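Local coordinates for Tni2 (PDB 6B12), which probably serves as the immunity protein that binds and neutralises its cognate toxin, Tne2, protecting the bacterium from its own type VI secretion effector, at residues Arg9-Val14 and Ser30-Val35; Gln102-Ile107 and Arg128-Ala133; Ile121-Phe126 and Arg136-Ala141. All blocks are in the same frame, centred on the assembly; numbering follows the deposited sequence.

From the N terminus, interaction 1 comes first: Arg9-Val14, the turn after strand 5-9, meets Ser30-Val35 at the start of strand 34-41, closing a loop that holds helix 21-26. It is complete before the other two begin and lies across the chain's centre from interaction 3. Interactions 2 and 3 share the sheet that runs from strand 96-99 to strand 145-152, and their segments alternate along the chain, so they cross. Interaction 3 pairs the two strands of hairpin 121-140, while interaction 2 ties the loop of that hairpin to strand 102-112. The two touch where Phe126 CZ packs 3.3 Å from Gly106 CA.

Interaction 1 (Arg9-Val14 and Ser30-Val35); sequences REDGKV and SPCRVV
Arg9 lays one face of its guanidinium against Cys32, whose CB sits over the middle of the group, 3.4 Å from Arg9 CZ. The arginine gets there by running CG beside the backbone N and bending at chi3 (42°), and its rim is then occupied all round. Arg9 NE bonds to Asp11 OD1 at 3.0 Å and Arg9 NH2 to Asp11 OD2 at 2.8 Å, a side-on grip of the carboxylate. At the far end NH1 and NH2 both converge on one atom, the carbonyl oxygen of Ser30, Arg9 NH1 lying 2.7 Å from Ser30 O. A water accepts from NH1 and donates to Cys32 O, so each of the five N-H groups has an acceptor and the plane is fixed in rotation. Arg9 to Gly12 form a type I turn, and the Arg9 N to Lys13 O bond makes it the G1-bulge hairpin joining strands 5-9 and 14-16; Gly12 takes the left-handed conformation in which a side chain would crowd the preceding carbonyl. Asp11 suits its place because OD1 also accepts from Lys13 N, an Asx turn that holds the carboxylate for Arg9. Beside the turn, Arg9 and Val34 form an antiparallel non-hydrogen-bonded pair, and Glu10 N donates to Arg33 O at 2.8 Å. Glu10 extends its chain across the folded Arg33, whose NH2 gives a nearly straight hydrogen bond (168°), part of a salt bridge, to Glu10 OE1 at 3.0 Å. Val35 CG1 packs 3.9 Å from Glu10 CB, on the aliphatic part of the glutamate. Cys32 also makes backbone hydrogen bonds to the other protein chain of the assembly, onto which Arg9 packs as well.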
loop_
_atom_site.group_PDB
_atom_site.type_symbol
_atom_site.label_atom_id
_atom_site.label_comp_id
_atom_site.label_asym_id
_atom_site.label_seq_id
_atom_site.Cartn_x
_atom_site.Cartn_y
_atom_site.Cartn_z
ATOM N N ARG C 9 -14.523 -2.198 -11.192
ATOM C CA ARG C 9 -14.970 -1.947 -9.821
ATOM C C ARG C 9 -16.337 -2.584 -9.561
ATOM O O ARG C 9 -17.099 -2.884 -10.478
ATOM C CB ARG C 9 -15.051 -0.442 -9.571
ATOM C CG ARG C 9 -13.693 0.243 -9.575
ATOM C CD ARG C 9 -13.800 1.749 -9.900
ATOM N NE ARG C 9 -14.911 2.455 -9.255
ATOM C CZ ARG C 9 -14.770 3.404 -8.324
ATOM N NH1 ARG C 9 -13.562 3.742 -7.883
ATOM N NH2 ARG C 9 -15.839 4.018 -7.817
ATOM N N GLU C 10 -16.649 -2.785 -8.271
ATOM C CA GLU C 10 -17.962 -3.319 -7.931
ATOM C C GLU C 10 -19.082 -2.457 -8.509
ATOM O O GLU C 10 -20.176 -2.968 -8.791
ATOM C CB GLU C 10 -18.107 -3.419 -6.411
ATOM C CG GLU C 10 -19.422 -4.041 -5.943
ATOM C CD GLU C 10 -19.551 -4.004 -4.422
ATOM O OE1 GLU C 10 -19.376 -5.063 -3.783
ATOM O OE2 GLU C 10 -19.795 -2.905 -3.882
ATOM N N ASP C 11 -18.852 -1.149 -8.680
ATOM C CA ASP C 11 -19.892 -0.299 -9.241
ATOM C C ASP C 11 -19.880 -0.260 -10.767
ATOM O O ASP C 11 -20.666 0.489 -11.352
ATOM C CB ASP C 11 -19.806 1.142 -8.689
ATOM C CG ASP C 11 -18.501 1.862 -9.047
ATOM O OD1 ASP C 11 -17.661 1.328 -9.813
ATOM O OD2 ASP C 11 -18.309 2.991 -8.530
ATOM N N GLY C 12 -19.018 -1.037 -11.415
ATOM C CA GLY C 12 -19.023 -1.140 -12.868
ATOM C C GLY C 12 -18.055 -0.212 -13.572
ATOM O O GLY C 12 -17.795 -0.396 -14.773
ATOM N N LYS C 13 -17.532 0.787 -12.871
ATOM C CA LYS C 13 -16.557 1.679 -13.477
ATOM C C LYS C 13 -15.285 0.893 -13.789
ATOM O O LYS C 13 -14.901 -0.020 -13.052
ATOM C CB LYS C 13 -16.265 2.851 -12.540
ATOM C CG LYS C 13 -17.482 3.749 -12.249
ATOM C CD LYS C 13 -18.090 4.262 -13.525
ATOM C CE LYS C 13 -19.208 5.270 -13.266
ATOM N NZ LYS C 13 -19.665 5.875 -14.557
ATOM N N VAL C 14 -14.644 1.224 -14.903
ATOM C CA VAL C 14 -13.519 0.450 -15.411
ATOM C C VAL C 14 -12.255 1.282 -15.284
ATOM O O VAL C 14 -12.198 2.418 -15.775
ATOM C CB VAL C 14 -13.747 0.017 -16.873
ATOM C CG1 VAL C 14 -12.521 -0.744 -17.390
ATOM C CG2 VAL C 14 -15.005 -0.845 -16.977
ATOM N N SER C 30 -15.284 7.754 -6.088
ATOM C CA SER C 30 -14.922 7.387 -4.730
ATOM C C SER C 30 -14.137 6.084 -4.739
ATOM O O SER C 30 -14.136 5.359 -5.740
ATOM C CB SER C 30 -16.181 7.237 -3.875
ATOM O OG SER C 30 -16.754 8.502 -3.627
ATOM N N PRO C 31 -13.446 5.762 -3.644
ATOM C CA PRO C 31 -12.828 4.437 -3.536
ATOM C C PRO C 31 -13.880 3.351 -3.670
ATOM O O PRO C 31 -15.000 3.485 -3.171
ATOM C CB PRO C 31 -12.211 4.444 -2.129
ATOM C CG PRO C 31 -11.967 5.901 -1.842
ATOM C CD PRO C 31 -13.138 6.606 -2.472
ATOM N N CYS C 32 -13.516 2.270 -4.353
ATOM C CA CYS C 32 -14.427 1.145 -4.521
ATOM C C CYS C 32 -13.605 -0.113 -4.731
ATOM O O CYS C 32 -12.585 -0.070 -5.424
ATOM C CB CYS C 32 -15.367 1.384 -5.711
ATOM S SG CYS C 32 -16.720 0.212 -5.885
ATOM N N ARG C 33 -14.059 -1.239 -4.175
ATOM C CA ARG C 33 -13.368 -2.498 -4.442
ATOM C C ARG C 33 -13.402 -2.845 -5.926
ATOM O O ARG C 33 -14.357 -2.542 -6.649
ATOM C CB ARG C 33 -13.966 -3.661 -3.624
ATOM C CG ARG C 33 -15.337 -4.210 -4.061
ATOM C CD ARG C 33 -16.347 -4.326 -2.868
ATOM N NE ARG C 33 -15.888 -5.179 -1.769
ATOM C CZ ARG C 33 -16.562 -6.214 -1.254
ATOM N NH1 ARG C 33 -16.033 -6.919 -0.267
ATOM N NH2 ARG C 33 -17.757 -6.541 -1.706
ATOM N N VAL C 34 -12.331 -3.489 -6.364
ATOM C CA VAL C 34 -12.230 -4.070 -7.696
ATOM C C VAL C 34 -12.608 -5.535 -7.575
ATOM O O VAL C 34 -12.038 -6.262 -6.753
ATOM C CB VAL C 34 -10.814 -3.899 -8.248
ATOM C CG1 VAL C 34 -10.579 -4.772 -9.524
ATOM C CG2 VAL C 34 -10.568 -2.428 -8.532
ATOM N N VAL C 35 -13.585 -5.963 -8.371
ATOM C CA VAL C 35 -14.055 -7.336 -8.315
ATOM C C VAL C 35 -13.606 -8.163 -9.507
ATOM O O VAL C 35 -13.807 -9.384 -9.492
ATOM C CB VAL C 35 -15.592 -7.398 -8.179
ATOM C CG1 VAL C 35 -16.020 -6.739 -6.842
ATOM C CG2 VAL C 35 -16.287 -6.714 -9.368
HETATM O O HOH W 1 -11.501 1.585 -7.622
#

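Interaction 2 (Gln102-Ile107 and Arg128-Ala133); sequences QLEAGI and RQRDQA
Two guanidiniums overlap here: Arg130 NH2 stands over the centre of the Arg128 group, and Arg128 NE lies over the rim of the Arg130 group. Each is edged by acid, which probably offsets the repulsion of like charges. Arg128 grips Asp131 side-on, Arg128 NE to Asp131 OD1 at 2.9 Å and Arg128 NH2 to Asp131 OD2 at 2.8 Å, while Glu104 and a water that donates to Glu104 OE2 lie at the edge of Arg130. These four residues form a salt-bridge network linking the loop of the hairpin between strands 121-128 and 134-140 to the neighbouring strand 102-112. Arg130 brings NE and NH2 to the same oxygen, Glu104 OE2, with NE the closer at 2.9 Å; both approach from above the carboxylate plane, which is turned 42° from the guanidinium. Glu104 reaches them by bending at chi2 (-79°), its CD resting 3.7 Å from Arg128 CD. Asp131 OD1 also accepts from Ala133 N, an Asx turn. Gly106 and Arg128 form an antiparallel non-hydrogen-bonded pair in which a CB on Gly106 would come tight against Arg128 CA, and beyond it Gln129 N donates to a lone pair of Ala105 O at 2.8 Å. A second water donates to both Glu104 OE1 and Ala105 O and accepts from Arg130 N.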
loop_
_atom_site.group_PDB
_atom_site.type_symbol
_atom_site.label_atom_id
_atom_site.label_comp_id
_atom_site.label_asym_id
_atom_site.label_seq_id
_atom_site.Cartn_x
_atom_site.Cartn_y
_atom_site.Cartn_z
ATOM N N GLN C 102 13.633 -15.459 12.386
ATOM C CA GLN C 102 12.349 -15.854 12.939
ATOM C C GLN C 102 11.349 -16.029 11.807
ATOM O O GLN C 102 11.314 -15.223 10.881
ATOM C CB GLN C 102 11.841 -14.802 13.926
ATOM C CG GLN C 102 12.806 -14.512 15.063
ATOM C CD GLN C 102 12.988 -15.704 15.976
ATOM O OE1 GLN C 102 12.023 -16.226 16.536
ATOM N NE2 GLN C 102 14.227 -16.150 16.124
ATOM N N LEU C 103 10.524 -17.071 11.890
ATOM C CA LEU C 103 9.442 -17.250 10.923
ATOM C C LEU C 103 8.280 -16.328 11.305
ATOM O O LEU C 103 7.700 -16.462 12.391
ATOM C CB LEU C 103 9.023 -18.721 10.901
ATOM C CG LEU C 103 8.188 -19.298 9.759
ATOM C CD1 LEU C 103 8.762 -18.880 8.404
ATOM C CD2 LEU C 103 8.188 -20.814 9.906
ATOM N N GLU C 104 7.969 -15.359 10.440
ATOM C CA GLU C 104 7.012 -14.301 10.749
ATOM C C GLU C 104 5.807 -14.388 9.832
ATOM O O GLU C 104 5.945 -14.232 8.610
ATOM C CB GLU C 104 7.656 -12.920 10.617
ATOM C CG GLU C 104 8.828 -12.728 11.548
ATOM C CD GLU C 104 8.391 -12.419 12.968
ATOM O OE1 GLU C 104 7.167 -12.491 13.274
ATOM O OE2 GLU C 104 9.275 -12.108 13.786
ATOM N N ALA C 105 4.625 -14.586 10.421
ATOM C CA ALA C 105 3.405 -14.486 9.625
ATOM C C ALA C 105 3.083 -13.026 9.297
ATOM O O ALA C 105 3.478 -12.094 10.003
ATOM C CB ALA C 105 2.224 -15.112 10.365
ATOM N N GLY C 106 2.325 -12.830 8.227
ATOM C CA GLY C 106 1.946 -11.479 7.884
ATOM C C GLY C 106 0.947 -11.473 6.753
ATOM O O GLY C 106 0.435 -12.520 6.346
ATOM N N ILE C 107 0.656 -10.269 6.258
ATOM C CA ILE C 107 -0.362 -10.086 5.218
ATOM C C ILE C 107 0.182 -9.142 4.155
ATOM O O ILE C 107 0.590 -8.017 4.472
ATOM C CB ILE C 107 -1.684 -9.522 5.792
ATOM C CG1 ILE C 107 -2.215 -10.396 6.931
ATOM C CG2 ILE C 107 -2.780 -9.426 4.697
ATOM C CD1 ILE C 107 -3.418 -9.768 7.638
ATOM N N ARG C 128 3.833 -7.289 8.843
ATOM C CA ARG C 128 4.179 -8.379 9.748
ATOM C C ARG C 128 3.122 -8.488 10.845
ATOM O O ARG C 128 2.766 -7.496 11.467
ATOM C CB ARG C 128 5.560 -8.129 10.358
ATOM C CG ARG C 128 6.016 -9.190 11.343
ATOM C CD ARG C 128 7.512 -9.092 11.572
ATOM N NE ARG C 128 7.910 -7.879 12.293
ATOM C CZ ARG C 128 9.176 -7.528 12.516
ATOM N NH1 ARG C 128 10.176 -8.292 12.061
ATOM N NH2 ARG C 128 9.441 -6.402 13.158
ATOM N N GLN C 129 2.600 -9.690 11.062
ATOM C CA GLN C 129 1.410 -9.826 11.897
ATOM C C GLN C 129 1.666 -9.383 13.332
ATOM O O GLN C 129 0.802 -8.757 13.958
ATOM C CB GLN C 129 0.919 -11.271 11.851
ATOM C CG GLN C 129 -0.243 -11.581 12.767
ATOM C CD GLN C 129 -0.316 -13.063 13.095
ATOM O OE1 GLN C 129 -0.645 -13.884 12.238
ATOM N NE2 GLN C 129 0.016 -13.415 14.334
ATOM N N ARG C 130 2.857 -9.658 13.865
ATOM C CA ARG C 130 3.020 -9.508 15.307
ATOM C C ARG C 130 3.105 -8.046 15.732
ATOM O O ARG C 130 2.719 -7.711 16.860
ATOM C CB ARG C 130 4.241 -10.294 15.788
ATOM C CG ARG C 130 5.562 -9.582 15.704
ATOM C CD ARG C 130 6.650 -10.426 16.372
ATOM N NE ARG C 130 7.926 -10.294 15.674
ATOM C CZ ARG C 130 8.773 -9.301 15.883
ATOM N NH1 ARG C 130 8.483 -8.371 16.781
ATOM N NH2 ARG C 130 9.915 -9.243 15.209
ATOM N N ASP C 131 3.572 -7.155 14.851
ATOM C CA ASP C 131 3.727 -5.757 15.226
ATOM C C ASP C 131 3.310 -4.782 14.133
ATOM O O ASP C 131 3.491 -3.571 14.318
ATOM C CB ASP C 131 5.178 -5.458 15.640
ATOM C CG ASP C 131 6.187 -5.691 14.517
ATOM O OD1 ASP C 131 5.814 -6.173 13.418
ATOM O OD2 ASP C 131 7.369 -5.370 14.738
ATOM N N GLN C 132 2.773 -5.275 13.017
ATOM C CA GLN C 132 2.360 -4.492 11.849
ATOM C C GLN C 132 3.510 -3.707 11.222
ATOM O O GLN C 132 3.275 -2.714 10.528
ATOM C CB GLN C 132 1.199 -3.545 12.179
ATOM C CG GLN C 132 -0.013 -4.234 12.806
ATOM C CD GLN C 132 -0.615 -5.307 11.916
ATOM O OE1 GLN C 132 -0.922 -5.064 10.749
ATOM N NE2 GLN C 132 -0.780 -6.509 12.466
ATOM N N ALA C 133 4.758 -4.126 11.438
ATOM C CA ALA C 133 5.868 -3.491 10.741
ATOM C C ALA C 133 5.787 -3.818 9.261
ATOM O O ALA C 133 5.413 -4.932 8.884
ATOM C CB ALA C 133 7.214 -3.955 11.301
HETATM O O HOH W 2 4.560 -11.948 12.608
HETATM O O HOH W 3 11.526 -11.109 12.956
#

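Interaction 3 (Ile121-Phe126 and Arg136-Ala141); sequences IFTCMF and RVDIDA
Strands 121-126 and 136-140 run antiparallel, their directions 149° apart, with Phe122-Ile139 and Cys124-Val137 as hydrogen-bonded pairs; Ile139 N to Phe122 O, at 2.8 Å, lies nearly along the carbonyl axis. Between these pairs CA-H groups meet carbonyls, as where Thr123 CA approaches Val137 O to 3.4 Å. On the face bearing Phe122, Cys124, Val137 and Ile139 the contact is apolar. Phe122 holds its ring between the backbone N and the carbonyl carbon (chi1 67°), which tips it over the facing strand. Ile139 CB then lies above the ring towards its rim, 4.0 Å from the centroid, a CH-pi contact, and Ile139 CG2 comes within 3.6 Å of Phe122 CE1. Ala141 CB meets the ring at its edge. This is a beta hairpin in the middle of an antiparallel sheet, and its apolar face packs on Leu80 and Val82 of strand 78-84, from another sheet; bulky Phe and branched Ile suit such a layer. The face bearing Thr123, Arg136 and Asp138, which it shares with Ile121 and Met125, carries the polar contacts. Thr123 OG1 donates to Asp138 OD1 at 2.7 Å, arriving from well above the carboxylate plane. Arg136, extended along its whole chain, takes the same carboxylate side-on: Arg136 NE reaches Asp138 OD1 at 3.0 Å and NH2 uses the syn lone pair of OD2. Gln116 also bonds Asp138 OD2, so both oxygens of this buried acid are gripped twice, which would probably favour the charged form. Thr123 CG2 packs 3.5 Å from Arg136 CG, and the SE of Met125, a selenomethionine, covers the base of the arginine.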
loop_
_atom_site.group_PDB
_atom_site.type_symbol
_atom_site.label_atom_id
_atom_site.label_comp_id
_atom_site.label_asym_id
_atom_site.label_seq_id
_atom_site.Cartn_x
_atom_site.Cartn_y
_atom_site.Cartn_z
ATOM N N ILE C 121 10.437 -8.648 -11.953
ATOM C CA ILE C 121 10.348 -8.395 -10.509
ATOM C C ILE C 121 9.244 -7.391 -10.236
ATOM O O ILE C 121 9.190 -6.334 -10.870
ATOM C CB ILE C 121 11.687 -7.877 -9.954
ATOM C CG1 ILE C 121 12.785 -8.927 -10.154
ATOM C CG2 ILE C 121 11.556 -7.560 -8.455
ATOM C CD1 ILE C 121 14.225 -8.411 -9.872
ATOM N N PHE C 122 8.385 -7.701 -9.254
ATOM C CA PHE C 122 7.428 -6.737 -8.730
ATOM C C PHE C 122 7.600 -6.670 -7.216
ATOM O O PHE C 122 8.310 -7.483 -6.609
ATOM C CB PHE C 122 5.983 -7.098 -9.116
ATOM C CG PHE C 122 5.490 -8.366 -8.475
ATOM C CD1 PHE C 122 5.761 -9.605 -9.042
ATOM C CD2 PHE C 122 4.731 -8.309 -7.306
ATOM C CE1 PHE C 122 5.301 -10.773 -8.458
ATOM C CE2 PHE C 122 4.270 -9.484 -6.688
ATOM C CZ PHE C 122 4.534 -10.709 -7.257
ATOM N N THR C 123 6.964 -5.675 -6.609
ATOM C CA THR C 123 7.098 -5.436 -5.173
ATOM C C THR C 123 5.731 -5.460 -4.513
ATOM O O THR C 123 4.800 -4.806 -4.981
ATOM C CB THR C 123 7.750 -4.077 -4.907
ATOM O OG1 THR C 123 9.051 -4.027 -5.506
ATOM C CG2 THR C 123 7.896 -3.846 -3.399
ATOM N N CYS C 124 5.619 -6.169 -3.386
ATOM C CA CYS C 124 4.389 -6.128 -2.611
ATOM C C CYS C 124 4.759 -5.817 -1.170
ATOM O O CYS C 124 5.775 -6.315 -0.651
ATOM C CB CYS C 124 3.624 -7.445 -2.726
ATOM S SG CYS C 124 1.914 -7.384 -2.120
HETATM N N MSE C 125 3.968 -4.942 -0.564
HETATM C CA MSE C 125 4.241 -4.466 0.788
HETATM C C MSE C 125 3.583 -5.431 1.763
HETATM O O MSE C 125 2.413 -5.758 1.619
HETATM C CB MSE C 125 3.725 -3.031 0.953
HETATM C CG MSE C 125 4.264 -2.070 -0.091
HETATM SE SE MSE C 125 6.227 -2.005 -0.142
HETATM C CE MSE C 125 6.400 -1.503 1.695
ATOM N N PHE C 126 4.347 -5.863 2.765
ATOM C CA PHE C 126 3.974 -6.951 3.665
ATOM C C PHE C 126 3.878 -6.390 5.077
ATOM O O PHE C 126 4.809 -5.723 5.537
ATOM C CB PHE C 126 5.052 -8.042 3.573
ATOM C CG PHE C 126 4.947 -9.172 4.582
ATOM C CD1 PHE C 126 4.245 -10.327 4.278
ATOM C CD2 PHE C 126 5.663 -9.126 5.773
ATOM C CE1 PHE C 126 4.211 -11.387 5.178
ATOM C CE2 PHE C 126 5.637 -10.184 6.674
ATOM C CZ PHE C 126 4.911 -11.308 6.389
ATOM N N ARG C 136 9.138 -4.315 2.521
ATOM C CA ARG C 136 9.115 -4.359 1.065
ATOM C C ARG C 136 9.589 -5.735 0.622
ATOM O O ARG C 136 10.696 -6.165 0.994
ATOM C CB ARG C 136 10.014 -3.263 0.502
ATOM C CG ARG C 136 10.334 -3.469 -0.962
ATOM C CD ARG C 136 11.262 -2.374 -1.455
ATOM N NE ARG C 136 11.820 -2.736 -2.758
ATOM C CZ ARG C 136 12.656 -1.965 -3.436
ATOM N NH1 ARG C 136 13.015 -0.782 -2.934
ATOM N NH2 ARG C 136 13.115 -2.367 -4.614
ATOM N N VAL C 137 8.755 -6.441 -0.143
ATOM C CA VAL C 137 9.064 -7.794 -0.604
ATOM C C VAL C 137 9.121 -7.773 -2.124
ATOM O O VAL C 137 8.106 -7.570 -2.795
ATOM C CB VAL C 137 8.046 -8.824 -0.099
ATOM C CG1 VAL C 137 8.474 -10.256 -0.527
ATOM C CG2 VAL C 137 7.925 -8.742 1.421
ATOM N N ASP C 138 10.313 -7.963 -2.664
ATOM C CA ASP C 138 10.498 -8.053 -4.104
ATOM C C ASP C 138 10.411 -9.513 -4.515
ATOM O O ASP C 138 11.018 -10.382 -3.883
ATOM C CB ASP C 138 11.853 -7.469 -4.511
ATOM C CG ASP C 138 11.882 -5.944 -4.457
ATOM O OD1 ASP C 138 10.903 -5.307 -3.989
ATOM O OD2 ASP C 138 12.893 -5.364 -4.885
ATOM N N ILE C 139 9.666 -9.772 -5.588
ATOM C CA ILE C 139 9.296 -11.117 -6.009
ATOM C C ILE C 139 9.584 -11.251 -7.505
ATOM O O ILE C 139 9.230 -10.363 -8.277
ATOM C CB ILE C 139 7.807 -11.389 -5.709
ATOM C CG1 ILE C 139 7.569 -11.311 -4.184
ATOM C CG2 ILE C 139 7.358 -12.757 -6.258
ATOM C CD1 ILE C 139 6.150 -10.894 -3.805
ATOM N N ASP C 140 10.238 -12.342 -7.896
ATOM C CA ASP C 140 10.517 -12.634 -9.306
ATOM C C ASP C 140 9.338 -13.419 -9.862
ATOM O O ASP C 140 9.183 -14.613 -9.575
ATOM C CB ASP C 140 11.811 -13.433 -9.427
ATOM C CG ASP C 140 12.199 -13.734 -10.871
ATOM O OD1 ASP C 140 11.473 -13.329 -11.805
ATOM O OD2 ASP C 140 13.259 -14.375 -11.025
ATOM N N ALA C 141 8.502 -12.760 -10.662
ATOM C CA ALA C 141 7.348 -13.462 -11.221
ATOM C C ALA C 141 7.740 -14.573 -12.179
ATOM O O ALA C 141 6.910 -15.446 -12.447
ATOM C CB ALA C 141 6.405 -12.497 -11.969
#